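Local coordinates for uncharacterized protein (Bacteroides caccae, PDB 4L7A) that is of uncharacterised function but probably acts as a zinc-dependent metallopeptidase of the peptidase MA clan, at residues N53-T57 with I97-D103; V63-I68 with L265-I270; L120-L126 with E136-K140. Where two conformers were deposited one is given. Residues are numbered along the deposited sequence.

Contact 1: residues N53-T57 with I97-D103; sequences NLVPT and IGSASWD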
ATOM      1  N   ASN A  53     -17.475  -0.275 -15.865  1.00 23.72           N
ATOM      2  CA  ASN A  53     -17.518   0.162 -14.498  1.00 24.69           C
ATOM      3  C   ASN A  53     -17.205   1.612 -14.178  1.00 24.13           C
ATOM      4  O   ASN A  53     -17.339   2.017 -13.028  1.00 23.29           O
ATOM      5  CB  ASN A  53     -16.590  -0.688 -13.670  1.00 27.33           C
ATOM      6  CG  ASN A  53     -17.331  -1.689 -12.884  1.00 31.66           C
ATOM      7  OD1 ASN A  53     -18.315  -2.275 -13.386  1.00 29.74           O
ATOM      8  ND2 ASN A  53     -16.886  -1.913 -11.611  1.00 36.19           N
ATOM      9  N   LEU A  54     -16.695   2.364 -15.142  1.00 23.07           N
ATOM     10  CA  LEU A  54     -16.366   3.758 -14.896  1.00 22.82           C
ATOM     11  C   LEU A  54     -17.645   4.553 -14.507  1.00 23.24           C
ATOM     12  O   LEU A  54     -18.676   4.411 -15.151  1.00 20.39           O
ATOM     13  CB  LEU A  54     -15.807   4.375 -16.156  1.00 22.45           C
ATOM     14  CG  LEU A  54     -15.288   5.805 -15.984  1.00 23.06           C
ATOM     15  CD1 LEU A  54     -14.142   5.847 -15.017  1.00 21.64           C
ATOM     16  CD2 LEU A  54     -14.799   6.327 -17.355  1.00 23.91           C
ATOM     17  N   VAL A  55     -17.533   5.334 -13.440  1.00 23.93           N
ATOM     18  CA  VAL A  55     -18.560   6.299 -12.990  1.00 25.38           C
ATOM     19  C   VAL A  55     -17.834   7.619 -12.629  1.00 25.82           C
ATOM     20  O   VAL A  55     -16.622   7.624 -12.438  1.00 23.60           O
ATOM     21  CB  VAL A  55     -19.350   5.799 -11.745  1.00 26.21           C
ATOM     22  CG1 VAL A  55     -20.108   4.530 -12.051  1.00 28.34           C
ATOM     23  CG2 VAL A  55     -18.431   5.564 -10.524  1.00 27.16           C
ATOM     24  N   PRO A  56     -18.567   8.737 -12.566  1.00 25.71           N
ATOM     25  CA  PRO A  56     -17.916   9.964 -12.164  1.00 26.04           C
ATOM     26  C   PRO A  56     -17.217   9.819 -10.803  1.00 25.90           C
ATOM     27  O   PRO A  56     -17.688   9.114  -9.904  1.00 23.36           O
ATOM     28  CB  PRO A  56     -19.078  10.954 -12.075  1.00 25.72           C
ATOM     29  CG  PRO A  56     -20.057  10.433 -13.032  1.00 26.54           C
ATOM     30  CD  PRO A  56     -19.993   8.941 -12.857  1.00 26.30           C
ATOM     31  N   THR A  57     -16.086  10.476 -10.678  1.00 26.22           N
ATOM     32  CA  THR A  57     -15.304  10.441  -9.459  1.00 26.48           C
ATOM     33  C   THR A  57     -16.009  11.288  -8.420  1.00 27.18           C
ATOM     34  O   THR A  57     -16.202  12.462  -8.641  1.00 27.72           O
ATOM     35  CB  THR A  57     -13.888  10.993  -9.758  1.00 26.27           C
ATOM     36  OG1 THR A  57     -13.298  10.170 -10.805  1.00 26.56           O
ATOM     37  CG2 THR A  57     -13.010  10.967  -8.529  1.00 24.66           C
ATOM     38  N   ILE A  97      -9.929   7.355  -9.504  1.00 17.74           N
ATOM     39  CA  ILE A  97     -10.908   7.167 -10.557  1.00 18.32           C
ATOM     40  C   ILE A  97     -12.118   6.504  -9.977  1.00 19.92           C
ATOM     41  O   ILE A  97     -12.013   5.586  -9.167  1.00 20.16           O
ATOM     42  CB  ILE A  97     -10.356   6.312 -11.700  1.00 18.33           C
ATOM     43  CG1 ILE A  97      -9.211   7.041 -12.367  1.00 20.16           C
ATOM     44  CG2 ILE A  97     -11.388   6.027 -12.733  1.00 18.90           C
ATOM     45  CD1 ILE A  97      -8.520   6.201 -13.540  1.00 20.48           C
ATOM     46  N   GLY A  98     -13.294   6.953 -10.387  1.00 22.84           N
ATOM     47  CA  GLY A  98     -14.524   6.344  -9.839  1.00 23.11           C
ATOM     48  C   GLY A  98     -14.874   4.988 -10.462  1.00 23.02           C
ATOM     49  O   GLY A  98     -14.733   4.801 -11.661  1.00 21.85           O
ATOM     50  N   SER A  99     -15.354   4.063  -9.625  1.00 23.78           N
ATOM     51  CA  SER A  99     -15.821   2.782 -10.080  0.50 23.71           C
ATOM     52  C   SER A  99     -17.142   2.356  -9.445  1.00 23.57           C
ATOM     53  O   SER A  99     -17.402   2.642  -8.275  1.00 21.64           O
ATOM     54  CB  SER A  99     -14.766   1.746  -9.750  0.50 24.79           C
ATOM     55  OG  SER A  99     -15.056   0.530 -10.398  0.50 23.85           O
ATOM     56  N   ALA A 100     -17.967   1.678 -10.241  1.00 23.91           N
ATOM     57  CA  ALA A 100     -19.258   1.198  -9.839  1.00 23.99           C
ATOM     58  C   ALA A 100     -19.173   0.152  -8.735  1.00 24.51           C
ATOM     59  O   ALA A 100     -20.061   0.084  -7.936  1.00 24.28           O
ATOM     60  CB  ALA A 100     -20.000   0.640 -11.018  1.00 24.51           C
ATOM     61  N   SER A 101     -18.084  -0.613  -8.678  1.00 24.92           N
ATOM     62  CA  SER A 101     -17.871  -1.590  -7.623  0.50 25.54           C
ATOM     63  C   SER A 101     -16.395  -1.943  -7.478  1.00 25.82           C
ATOM     64  O   SER A 101     -15.532  -1.423  -8.234  1.00 23.87           O
ATOM     65  CB  SER A 101     -18.664  -2.861  -7.912  0.50 26.63           C
ATOM     66  OG  SER A 101     -18.681  -3.706  -6.776  0.50 27.61           O
ATOM     67  N   TRP A 102     -16.127  -2.828  -6.521  1.00 27.65           N
ATOM     68  CA  TRP A 102     -14.796  -3.357  -6.257  1.00 33.84           C
ATOM     69  C   TRP A 102     -14.459  -4.573  -7.098  1.00 37.67           C
ATOM     70  O   TRP A 102     -13.314  -5.002  -7.113  1.00 37.31           O
ATOM     71  CB  TRP A 102     -14.674  -3.778  -4.797  1.00 37.34           C
ATOM     72  CG  TRP A 102     -15.466  -4.981  -4.430  1.00 42.46           C
ATOM     73  CD1 TRP A 102     -15.123  -6.297  -4.633  1.00 44.06           C
ATOM     74  CD2 TRP A 102     -16.712  -4.993  -3.755  1.00 46.48           C
ATOM     75  NE1 TRP A 102     -16.107  -7.116  -4.169  1.00 51.19           N
ATOM     76  CE2 TRP A 102     -17.098  -6.346  -3.616  1.00 50.69           C
ATOM     77  CE3 TRP A 102     -17.560  -3.993  -3.279  1.00 54.12           C
ATOM     78  CZ2 TRP A 102     -18.290  -6.730  -2.997  1.00 55.44           C
ATOM     79  CZ3 TRP A 102     -18.781  -4.373  -2.658  1.00 59.53           C
ATOM     80  CH2 TRP A 102     -19.122  -5.733  -2.524  1.00 60.56           C
ATOM     81  N   ASP A 103     -15.462  -5.126  -7.784  1.00 40.29           N
ATOM     82  CA  ASP A 103     -15.340  -6.423  -8.479  1.00 42.76           C
ATOM     83  C   ASP A 103     -14.359  -6.485  -9.677  1.00 39.70           C
ATOM     84  O   ASP A 103     -13.922  -7.552 -10.016  1.00 39.19           O
ATOM     85  CB  ASP A 103     -16.740  -6.937  -8.916  1.00 45.50           C
ATOM     86  CG  ASP A 103     -17.376  -6.074 -10.020  1.00 49.13           C
ATOM     87  OD1 ASP A 103     -16.901  -4.947 -10.305  1.00 53.09           O
ATOM     88  OD2 ASP A 103     -18.390  -6.501 -10.606  1.00 58.69           O
TER
HETATM   89  O   HOH W   1     -14.338   8.848 -12.670  1.00 33.46           O
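On strand 93-98, Ile97 meets the loop before helix 59-81 through CG2, 3.6 Å from Leu54 CD1. Gly98 follows under the Val55-Pro56 backbone, where a CB would clash with the Val55 and Pro56 carbonyl oxygens. Its N donates to water 1 (3.1 Å), which in turn donates to Val55 O (2.6 Å) and Thr57 OG1 (2.5 Å), while Gly98 O accepts a weak bond from Val55 N (3.4 Å). Ser99 forms a single bridge with Leu54, a non-hydrogen-bonded antiparallel pair with CA atoms 4.9 Å apart; its OG receives Asn53 ND2 (3.3 Å) and donates to Ser101 O (3.0 Å). Ala100 N donates to Asn53 O (2.9 Å). Ala100 CB lies 4.0 Å from Val55 CG1. Asp103 OD1 takes a weak bond from Asn53 ND2 (3.3 Å). Directed bonds from the backbone, one amide side chain and a water, with two small apolar pairs beside them, thus stitch the loop to the strand and the turn after it.

Contact 2: residues V63-I68 with L265-I270; sequences VKLAKI and LDLDHI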
ATOM      1  N   VAL A  63     -11.846  13.586  -1.151  1.00 21.73           N
ATOM      2  CA  VAL A  63     -11.313  14.318  -0.031  1.00 21.45           C
ATOM      3  C   VAL A  63     -11.046  13.379   1.147  1.00 21.78           C
ATOM      4  O   VAL A  63      -9.982  13.463   1.814  1.00 21.37           O
ATOM      5  CB  VAL A  63     -12.289  15.427   0.407  1.00 21.53           C
ATOM      6  CG1 VAL A  63     -11.777  16.132   1.648  1.00 21.65           C
ATOM      7  CG2 VAL A  63     -12.476  16.441  -0.702  1.00 21.82           C
ATOM      8  N   LYS A  64     -11.995  12.487   1.426  1.00 22.11           N
ATOM      9  CA  LYS A  64     -11.842  11.550   2.537  1.00 22.84           C
ATOM     10  C   LYS A  64     -10.656  10.674   2.296  1.00 21.52           C
ATOM     11  O   LYS A  64      -9.817  10.532   3.174  1.00 21.98           O
ATOM     12  CB  LYS A  64     -13.080  10.690   2.702  1.00 24.50           C
ATOM     13  CG  LYS A  64     -14.260  11.530   3.142  1.00 26.16           C
ATOM     14  CD  LYS A  64     -15.435  10.699   3.575  1.00 28.96           C
ATOM     15  CE  LYS A  64     -16.644  11.575   3.687  1.00 32.94           C
ATOM     16  NZ  LYS A  64     -17.737  10.728   4.135  1.00 37.39           N
ATOM     17  N   LEU A  65     -10.555  10.137   1.085  1.00 20.80           N
ATOM     18  CA  LEU A  65      -9.437   9.248   0.744  1.00 22.27           C
ATOM     19  C   LEU A  65      -8.079   9.942   0.769  1.00 22.53           C
ATOM     20  O   LEU A  65      -7.121   9.372   1.258  1.00 20.27           O
ATOM     21  CB  LEU A  65      -9.638   8.613  -0.613  1.00 23.02           C
ATOM     22  CG  LEU A  65     -10.578   7.444  -0.526  1.00 25.00           C
ATOM     23  CD1 LEU A  65     -11.029   7.053  -1.924  1.00 26.64           C
ATOM     24  CD2 LEU A  65      -9.848   6.257   0.126  1.00 24.67           C
ATOM     25  N   ALA A  66      -8.008  11.194   0.301  1.00 20.53           N
ATOM     26  CA  ALA A  66      -6.752  11.911   0.380  1.00 20.83           C
ATOM     27  C   ALA A  66      -6.313  12.063   1.815  1.00 19.17           C
ATOM     28  O   ALA A  66      -5.125  11.985   2.103  1.00 20.34           O
ATOM     29  CB  ALA A  66      -6.864  13.250  -0.249  1.00 22.48           C
ATOM     30  N   LYS A  67      -7.233  12.251   2.724  1.00 19.54           N
ATOM     31  CA  LYS A  67      -6.865  12.416   4.141  1.00 20.52           C
ATOM     32  C   LYS A  67      -6.546  11.071   4.822  1.00 20.45           C
ATOM     33  O   LYS A  67      -5.671  11.003   5.708  1.00 20.80           O
ATOM     34  CB  LYS A  67      -7.973  13.109   4.936  1.00 21.71           C
ATOM     35  CG  LYS A  67      -8.236  14.541   4.526  1.00 22.66           C
ATOM     36  CD  LYS A  67      -9.046  15.274   5.568  1.00 24.20           C
ATOM     37  CE  LYS A  67      -9.144  16.798   5.242  1.00 24.98           C
ATOM     38  NZ  LYS A  67      -9.976  17.438   6.268  1.00 26.63           N
ATOM     39  N   ILE A  68      -7.268  10.021   4.443  1.00 19.66           N
ATOM     40  CA  ILE A  68      -7.023   8.692   5.000  1.00 20.06           C
ATOM     41  C   ILE A  68      -5.643   8.170   4.560  1.00 21.16           C
ATOM     42  O   ILE A  68      -4.864   7.611   5.374  1.00 19.37           O
ATOM     43  CB  ILE A  68      -8.157   7.763   4.632  1.00 20.29           C
ATOM     44  CG1 ILE A  68      -9.413   8.248   5.387  1.00 20.52           C
ATOM     45  CG2 ILE A  68      -7.847   6.342   5.012  1.00 20.03           C
ATOM     46  CD1 ILE A  68     -10.693   7.483   5.047  1.00 20.86           C
ATOM     47  N   LEU A 265     -10.756  11.281  12.170  1.00 34.63           N
ATOM     48  CA  LEU A 265     -10.307  12.320  11.254  1.00 32.62           C
ATOM     49  C   LEU A 265     -11.471  13.219  10.853  1.00 33.16           C
ATOM     50  O   LEU A 265     -12.640  12.811  10.941  1.00 32.79           O
ATOM     51  CB  LEU A 265      -9.691  11.714  10.002  1.00 32.94           C
ATOM     52  CG  LEU A 265      -8.445  10.838  10.191  1.00 32.72           C
ATOM     53  CD1 LEU A 265      -8.221   9.966   8.946  1.00 33.08           C
ATOM     54  CD2 LEU A 265      -7.260  11.717  10.472  1.00 33.63           C
ATOM     55  N   ASP A 266     -11.149  14.423  10.387  1.00 32.36           N
ATOM     56  CA  ASP A 266     -12.171  15.380  10.001  1.00 35.95           C
ATOM     57  C   ASP A 266     -12.445  15.199   8.512  1.00 35.05           C
ATOM     58  O   ASP A 266     -11.961  15.968   7.667  1.00 37.07           O
ATOM     59  CB  ASP A 266     -11.773  16.818  10.323  1.00 37.58           C
ATOM     60  CG  ASP A 266     -12.879  17.829   9.953  1.00 43.49           C
ATOM     61  OD1 ASP A 266     -14.047  17.429   9.741  1.00 47.03           O
ATOM     62  OD2 ASP A 266     -12.586  19.034   9.824  1.00 48.96           O
ATOM     63  N   LEU A 267     -13.214  14.158   8.219  1.00 30.36           N
ATOM     64  CA  LEU A 267     -13.410  13.708   6.867  1.00 32.09           C
ATOM     65  C   LEU A 267     -14.466  14.488   6.126  1.00 30.16           C
ATOM     66  O   LEU A 267     -14.523  14.395   4.941  1.00 30.23           O
ATOM     67  CB  LEU A 267     -13.755  12.207   6.849  1.00 30.05           C
ATOM     68  CG  LEU A 267     -12.703  11.258   7.432  1.00 32.31           C
ATOM     69  CD1 LEU A 267     -13.166   9.787   7.482  1.00 31.68           C
ATOM     70  CD2 LEU A 267     -11.402  11.339   6.648  1.00 31.45           C
ATOM     71  N   ASP A 268     -15.279  15.266   6.816  1.00 32.32           N
ATOM     72  CA  ASP A 268     -16.365  15.994   6.185  1.00 35.80           C
ATOM     73  C   ASP A 268     -16.023  17.427   5.780  1.00 36.60           C
ATOM     74  O   ASP A 268     -16.905  18.192   5.358  1.00 37.52           O
ATOM     75  CB  ASP A 268     -17.584  15.986   7.112  1.00 41.65           C
ATOM     76  CG  ASP A 268     -18.175  14.578   7.301  1.00 44.17           C
ATOM     77  OD1 ASP A 268     -18.021  13.714   6.404  1.00 46.31           O
ATOM     78  OD2 ASP A 268     -18.830  14.349   8.333  1.00 52.51           O
ATOM     79  N   HIS A 269     -14.759  17.803   5.922  1.00 34.02           N
ATOM     80  CA  HIS A 269     -14.321  19.148   5.583  1.00 35.37           C
ATOM     81  C   HIS A 269     -12.964  19.058   4.885  1.00 31.60           C
ATOM     82  O   HIS A 269     -12.215  18.124   5.131  1.00 30.00           O
ATOM     83  CB  HIS A 269     -14.186  19.995   6.851  1.00 36.68           C
ATOM     84  CG  HIS A 269     -15.468  20.166   7.606  1.00 41.43           C
ATOM     85  ND1 HIS A 269     -15.752  19.463   8.765  1.00 45.51           N
ATOM     86  CD2 HIS A 269     -16.539  20.965   7.380  1.00 42.82           C
ATOM     87  CE1 HIS A 269     -16.945  19.811   9.212  1.00 45.23           C
ATOM     88  NE2 HIS A 269     -17.434  20.733   8.398  1.00 45.38           N
ATOM     89  N   ILE A 270     -12.638  20.053   4.074  1.00 29.05           N
ATOM     90  CA  ILE A 270     -11.317  20.130   3.494  1.00 28.31           C
ATOM     91  C   ILE A 270     -10.397  20.767   4.529  1.00 29.64           C
ATOM     92  O   ILE A 270      -9.580  20.096   5.057  1.00 31.06           O
ATOM     93  CB  ILE A 270     -11.337  20.932   2.174  1.00 27.75           C
ATOM     94  CG1 ILE A 270     -12.225  20.239   1.178  1.00 26.75           C
ATOM     95  CG2 ILE A 270      -9.875  21.102   1.620  1.00 27.54           C
ATOM     96  CD1 ILE A 270     -12.550  21.089  -0.068  1.00 27.98           C
TER
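One helical turn and a half, residues 63-68 of helix 59-81, faces an irregular C-terminal segment whose backbone comes closest where the CA atoms of Lys64 and Leu267 lie 5.1 Å apart. That segment bends twice: Asp266 centres an inverse gamma turn, with a weak Leu267 N to Leu265 O bond of 3.1 Å, and a type I turn runs from Asp266 to His269, whose ND1 donates back to Asp266 OD1 (2.8 Å). Extended Lys67 points into this bend, and its NZ donates to Asp266 O (2.8 Å), His269 O (2.6 Å) and Ile270 O (2.9 Å), so three carbonyls surround one ammonium group. Lys64 lays CG 3.4 Å from Leu267 O and ends in a long salt bridge, NZ to Asp268 OD1 at 3.8 Å. Apolar contacts complete the fit: Ile68 CG1 lies 4.1 Å from Leu265 CD1 and 3.9 Å from Leu267 CD2, and Val63 CG1 is 4.2 Å from Ile270 CG1. Ile270 also reaches Trp26 of helix 17-35. The arrangement is a type I turn held by a lysine, fastening the tail beyond helix 248-260 to helix 59-81.

Contact 3: residues L120-L126 with E136-K140; sequences LYMGNWL and EYYFK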
ATOM      1  N   LEU A 120      -6.126   4.546  -7.818  1.00 19.13           N
ATOM      2  CA  LEU A 120      -7.041   3.901  -6.952  1.00 20.27           C
ATOM      3  C   LEU A 120      -8.458   4.090  -7.497  1.00 21.12           C
ATOM      4  O   LEU A 120      -8.880   5.219  -7.764  1.00 20.90           O
ATOM      5  CB  LEU A 120      -6.969   4.499  -5.572  1.00 22.07           C
ATOM      6  CG  LEU A 120      -5.598   4.625  -4.920  1.00 21.94           C
ATOM      7  CD1 LEU A 120      -5.739   5.287  -3.596  1.00 22.61           C
ATOM      8  CD2 LEU A 120      -5.018   3.232  -4.754  1.00 23.76           C
ATOM      9  N   TYR A 121      -9.190   2.983  -7.593  1.00 19.38           N
ATOM     10  CA  TYR A 121     -10.562   2.971  -8.013  1.00 21.04           C
ATOM     11  C   TYR A 121     -11.406   2.979  -6.742  1.00 21.17           C
ATOM     12  O   TYR A 121     -11.212   2.155  -5.819  1.00 19.32           O
ATOM     13  CB  TYR A 121     -10.836   1.738  -8.907  1.00 22.04           C
ATOM     14  CG  TYR A 121     -10.144   1.856 -10.225  1.00 24.27           C
ATOM     15  CD1 TYR A 121      -8.859   1.416 -10.427  1.00 26.46           C
ATOM     16  CD2 TYR A 121     -10.806   2.429 -11.313  1.00 29.99           C
ATOM     17  CE1 TYR A 121      -8.235   1.576 -11.678  1.00 26.77           C
ATOM     18  CE2 TYR A 121     -10.217   2.567 -12.536  1.00 29.01           C
ATOM     19  CZ  TYR A 121      -8.925   2.168 -12.718  1.00 28.88           C
ATOM     20  OH  TYR A 121      -8.395   2.335 -13.992  1.00 31.44           O
HETATM   21  N   MSE A 122     -12.360   3.908  -6.713  1.00 20.37           N
HETATM   22  CA  MSE A 122     -13.179   4.120  -5.535  1.00 21.79           C
HETATM   23  C   MSE A 122     -14.621   4.480  -5.844  1.00 21.70           C
HETATM   24  O   MSE A 122     -14.930   4.886  -6.932  1.00 22.34           O
HETATM   25  CB  MSE A 122     -12.585   5.237  -4.622  1.00 22.72           C
HETATM   26  CG  MSE A 122     -11.807   6.316  -5.308  1.00 25.21           C
HETATM   27 SE   MSE A 122     -12.802   7.599  -6.424  0.75 28.31          SE
HETATM   28  CE  MSE A 122     -13.472   8.810  -5.059  1.00 28.03           C
ATOM     29  N   GLY A 123     -15.466   4.370  -4.826  1.00 22.37           N
ATOM     30  CA  GLY A 123     -16.883   4.722  -4.917  1.00 23.50           C
ATOM     31  C   GLY A 123     -17.509   4.472  -3.562  1.00 23.83           C
ATOM     32  O   GLY A 123     -16.848   3.975  -2.652  1.00 21.38           O
ATOM     33  N   ASN A 124     -18.739   4.851  -3.374  1.00 25.39           N
ATOM     34  CA  ASN A 124     -19.246   4.807  -2.000  1.00 31.21           C
ATOM     35  C   ASN A 124     -19.693   3.376  -1.599  1.00 29.77           C
ATOM     36  O   ASN A 124     -20.267   3.213  -0.542  1.00 31.96           O
ATOM     37  CB  ASN A 124     -20.299   5.899  -1.730  1.00 34.03           C
ATOM     38  CG  ASN A 124     -21.516   5.720  -2.562  1.00 40.16           C
ATOM     39  OD1 ASN A 124     -21.644   4.732  -3.299  1.00 40.78           O
ATOM     40  ND2 ASN A 124     -22.458   6.651  -2.437  1.00 46.06           N
ATOM     41  N   TRP A 125     -19.391   2.363  -2.437  1.00 27.49           N
ATOM     42  CA  TRP A 125     -19.354   0.969  -1.975  1.00 27.01           C
ATOM     43  C   TRP A 125     -18.262   0.752  -0.892  1.00 28.31           C
ATOM     44  O   TRP A 125     -18.216  -0.298  -0.265  1.00 30.75           O
ATOM     45  CB  TRP A 125     -19.103  -0.024  -3.116  1.00 25.01           C
ATOM     46  CG  TRP A 125     -18.005   0.391  -4.052  1.00 25.08           C
ATOM     47  CD1 TRP A 125     -18.161   1.114  -5.232  1.00 23.91           C
ATOM     48  CD2 TRP A 125     -16.587   0.165  -3.919  1.00 23.54           C
ATOM     49  NE1 TRP A 125     -16.937   1.323  -5.808  1.00 23.76           N
ATOM     50  CE2 TRP A 125     -15.963   0.739  -5.051  1.00 22.02           C
ATOM     51  CE3 TRP A 125     -15.787  -0.449  -2.957  1.00 22.74           C
ATOM     52  CZ2 TRP A 125     -14.591   0.736  -5.226  1.00 22.04           C
ATOM     53  CZ3 TRP A 125     -14.416  -0.475  -3.155  1.00 22.65           C
ATOM     54  CH2 TRP A 125     -13.833   0.118  -4.281  1.00 21.80           C
ATOM     55  N   LEU A 126     -17.341   1.704  -0.742  1.00 26.78           N
ATOM     56  CA  LEU A 126     -16.267   1.619   0.238  1.00 27.66           C
ATOM     57  C   LEU A 126     -16.773   1.800   1.681  1.00 28.31           C
ATOM     58  O   LEU A 126     -17.515   2.703   1.933  1.00 28.08           O
ATOM     59  CB  LEU A 126     -15.252   2.746   0.009  1.00 27.97           C
ATOM     60  CG  LEU A 126     -14.049   2.560  -0.891  1.00 27.92           C
ATOM     61  CD1 LEU A 126     -13.352   3.940  -1.116  1.00 27.34           C
ATOM     62  CD2 LEU A 126     -13.109   1.552  -0.228  1.00 29.63           C
ATOM     63  N   GLU A 136      -7.066  -4.558   2.070  1.00 19.62           N
ATOM     64  CA  GLU A 136      -7.226  -5.465   0.934  1.00 23.14           C
ATOM     65  C   GLU A 136      -7.254  -4.660  -0.402  1.00 21.82           C
ATOM     66  O   GLU A 136      -6.597  -5.031  -1.321  1.00 22.91           O
ATOM     67  CB  GLU A 136      -8.468  -6.315   1.097  1.00 26.12           C
ATOM     68  CG  GLU A 136      -8.720  -7.286  -0.016  1.00 31.02           C
ATOM     69  CD  GLU A 136     -10.182  -7.852  -0.013  1.00 36.08           C
ATOM     70  OE1 GLU A 136     -10.946  -7.702   0.973  1.00 39.18           O
ATOM     71  OE2 GLU A 136     -10.561  -8.459  -1.019  1.00 42.54           O
ATOM     72  N   TYR A 137      -7.989  -3.559  -0.472  1.00 20.10           N
ATOM     73  CA  TYR A 137      -8.182  -2.878  -1.705  1.00 20.36           C
ATOM     74  C   TYR A 137      -6.986  -2.025  -2.120  1.00 19.07           C
ATOM     75  O   TYR A 137      -6.759  -1.845  -3.300  1.00 18.20           O
ATOM     76  CB  TYR A 137      -9.393  -1.918  -1.582  1.00 21.96           C
ATOM     77  CG  TYR A 137     -10.731  -2.552  -1.321  1.00 25.05           C
ATOM     78  CD1 TYR A 137     -11.040  -3.817  -1.810  1.00 27.59           C
ATOM     79  CD2 TYR A 137     -11.713  -1.880  -0.576  1.00 28.12           C
ATOM     80  CE1 TYR A 137     -12.293  -4.410  -1.556  1.00 31.12           C
ATOM     81  CE2 TYR A 137     -12.972  -2.474  -0.317  1.00 30.32           C
ATOM     82  CZ  TYR A 137     -13.250  -3.724  -0.829  1.00 31.21           C
ATOM     83  OH  TYR A 137     -14.465  -4.327  -0.574  1.00 36.98           O
ATOM     84  N   TYR A 138      -6.286  -1.454  -1.138  1.00 17.86           N
ATOM     85  CA  TYR A 138      -5.372  -0.372  -1.360  1.00 18.02           C
ATOM     86  C   TYR A 138      -4.056  -0.458  -0.636  1.00 18.16           C
ATOM     87  O   TYR A 138      -3.048  -0.386  -1.309  1.00 18.80           O
ATOM     88  CB  TYR A 138      -5.971   0.973  -0.981  1.00 18.74           C
ATOM     89  CG  TYR A 138      -7.300   1.321  -1.592  1.00 19.00           C
ATOM     90  CD1 TYR A 138      -7.520   1.223  -2.971  1.00 19.08           C
ATOM     91  CD2 TYR A 138      -8.316   1.782  -0.804  1.00 20.24           C
ATOM     92  CE1 TYR A 138      -8.752   1.566  -3.546  1.00 18.93           C
ATOM     93  CE2 TYR A 138      -9.545   2.170  -1.343  1.00 21.10           C
ATOM     94  CZ  TYR A 138      -9.771   2.047  -2.728  1.00 22.01           C
ATOM     95  OH  TYR A 138     -11.000   2.439  -3.238  1.00 20.85           O
ATOM     96  N   PHE A 139      -4.035  -0.576   0.703  1.00 18.38           N
ATOM     97  CA  PHE A 139      -2.778  -0.300   1.383  1.00 18.56           C
ATOM     98  C   PHE A 139      -1.769  -1.427   1.255  1.00 19.00           C
ATOM     99  O   PHE A 139      -0.584  -1.169   1.169  1.00 17.04           O
ATOM    100  CB  PHE A 139      -2.961   0.022   2.870  1.00 20.07           C
ATOM    101  CG  PHE A 139      -3.599   1.333   3.117  1.00 21.26           C
ATOM    102  CD1 PHE A 139      -3.013   2.489   2.656  1.00 23.03           C
ATOM    103  CD2 PHE A 139      -4.746   1.418   3.844  1.00 22.10           C
ATOM    104  CE1 PHE A 139      -3.646   3.719   2.844  1.00 26.37           C
ATOM    105  CE2 PHE A 139      -5.347   2.621   4.073  1.00 24.99           C
ATOM    106  CZ  PHE A 139      -4.820   3.764   3.554  1.00 25.21           C
ATOM    107  N   LYS A 140      -2.232  -2.676   1.249  1.00 19.51           N
ATOM    108  CA  LYS A 140      -1.303  -3.810   1.076  1.00 20.06           C
ATOM    109  C   LYS A 140      -0.440  -3.637  -0.192  1.00 19.04           C
ATOM    110  O   LYS A 140       0.803  -3.708  -0.161  1.00 16.05           O
ATOM    111  CB  LYS A 140      -2.055  -5.145   1.089  1.00 21.38           C
ATOM    112  CG  LYS A 140      -1.377  -6.314   0.387  1.00 24.48           C
ATOM    113  CD  LYS A 140      -0.285  -6.818   1.268  1.00 25.84           C
ATOM    114  CE  LYS A 140       0.636  -7.826   0.536  1.00 28.33           C
ATOM    115  NZ  LYS A 140      -0.079  -8.792  -0.328  1.00 29.06           N
TER
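Tyr138 pushes its ring from helix 131-153 toward the end of strand 115-122, with CD1 3.7 Å from Leu120 CD2 and CE2 3.8 Å from Leu126 CD2. Its hydroxyl donates to Tyr121 O, OH to O 2.6 Å; Met122 CB, of a selenomethionine, and Leu126 CD1 each stand 3.5 Å from Tyr138 OH. Strand 120-122 and helix 136-140 run roughly antiparallel, at 151°, with axes 9.5 Å apart, as chain neighbours in a strand-loop-helix unit. Further along, this helix carries the sequence HEFAH, an HExxH motif of the kind that supplies zinc ligands and the catalytic glutamate in clan MA peptidases, consistent with a zincin-like core in which the sheet packs against the active-site helix. The helix has a wider pi-type turn at 136-139, from which Tyr138 points at the strand and Tyr137 at the turn that follows it. A type I turn from Gly123 to Leu126 brings Trp125 over Tyr137: the indole edge meets the phenol face in a T-shaped pair, centroids of the Trp125 six-membered ring and Tyr137 ring 5.5 Å apart, planes at 85°, while Trp125 NE1 is hydrogen-bonded to Ser99 O. Leu126 CD2 fills in beside Tyr137 CD2 at 3.7 Å.

From the N terminus, the loop after strand 38-40 enters contact 1 at 53-57, which closes at 97-103 after helices 59-81 and 83-88, on strand 93-98 and the loop beyond it. Contact 2 starts within that excursion, at 63-68, and closes only at 265-270, so the two cross, about 7 Å apart at their nearest atoms. Contact 3 follows contact 1 within the span of contact 2, closing a short strand-to-helix connection with nine residues between its segments. Neighbouring strands 93-98 and 115-122 join contacts 1 and 3, where Ser99 N probably bonds Met122 O (2.8 Å). Leu65 CD1 packs 3.5 Å from Met122 CG, linking helix 59-81 to the sheet; the C-terminal tail packs on residues 63-68 of that helix.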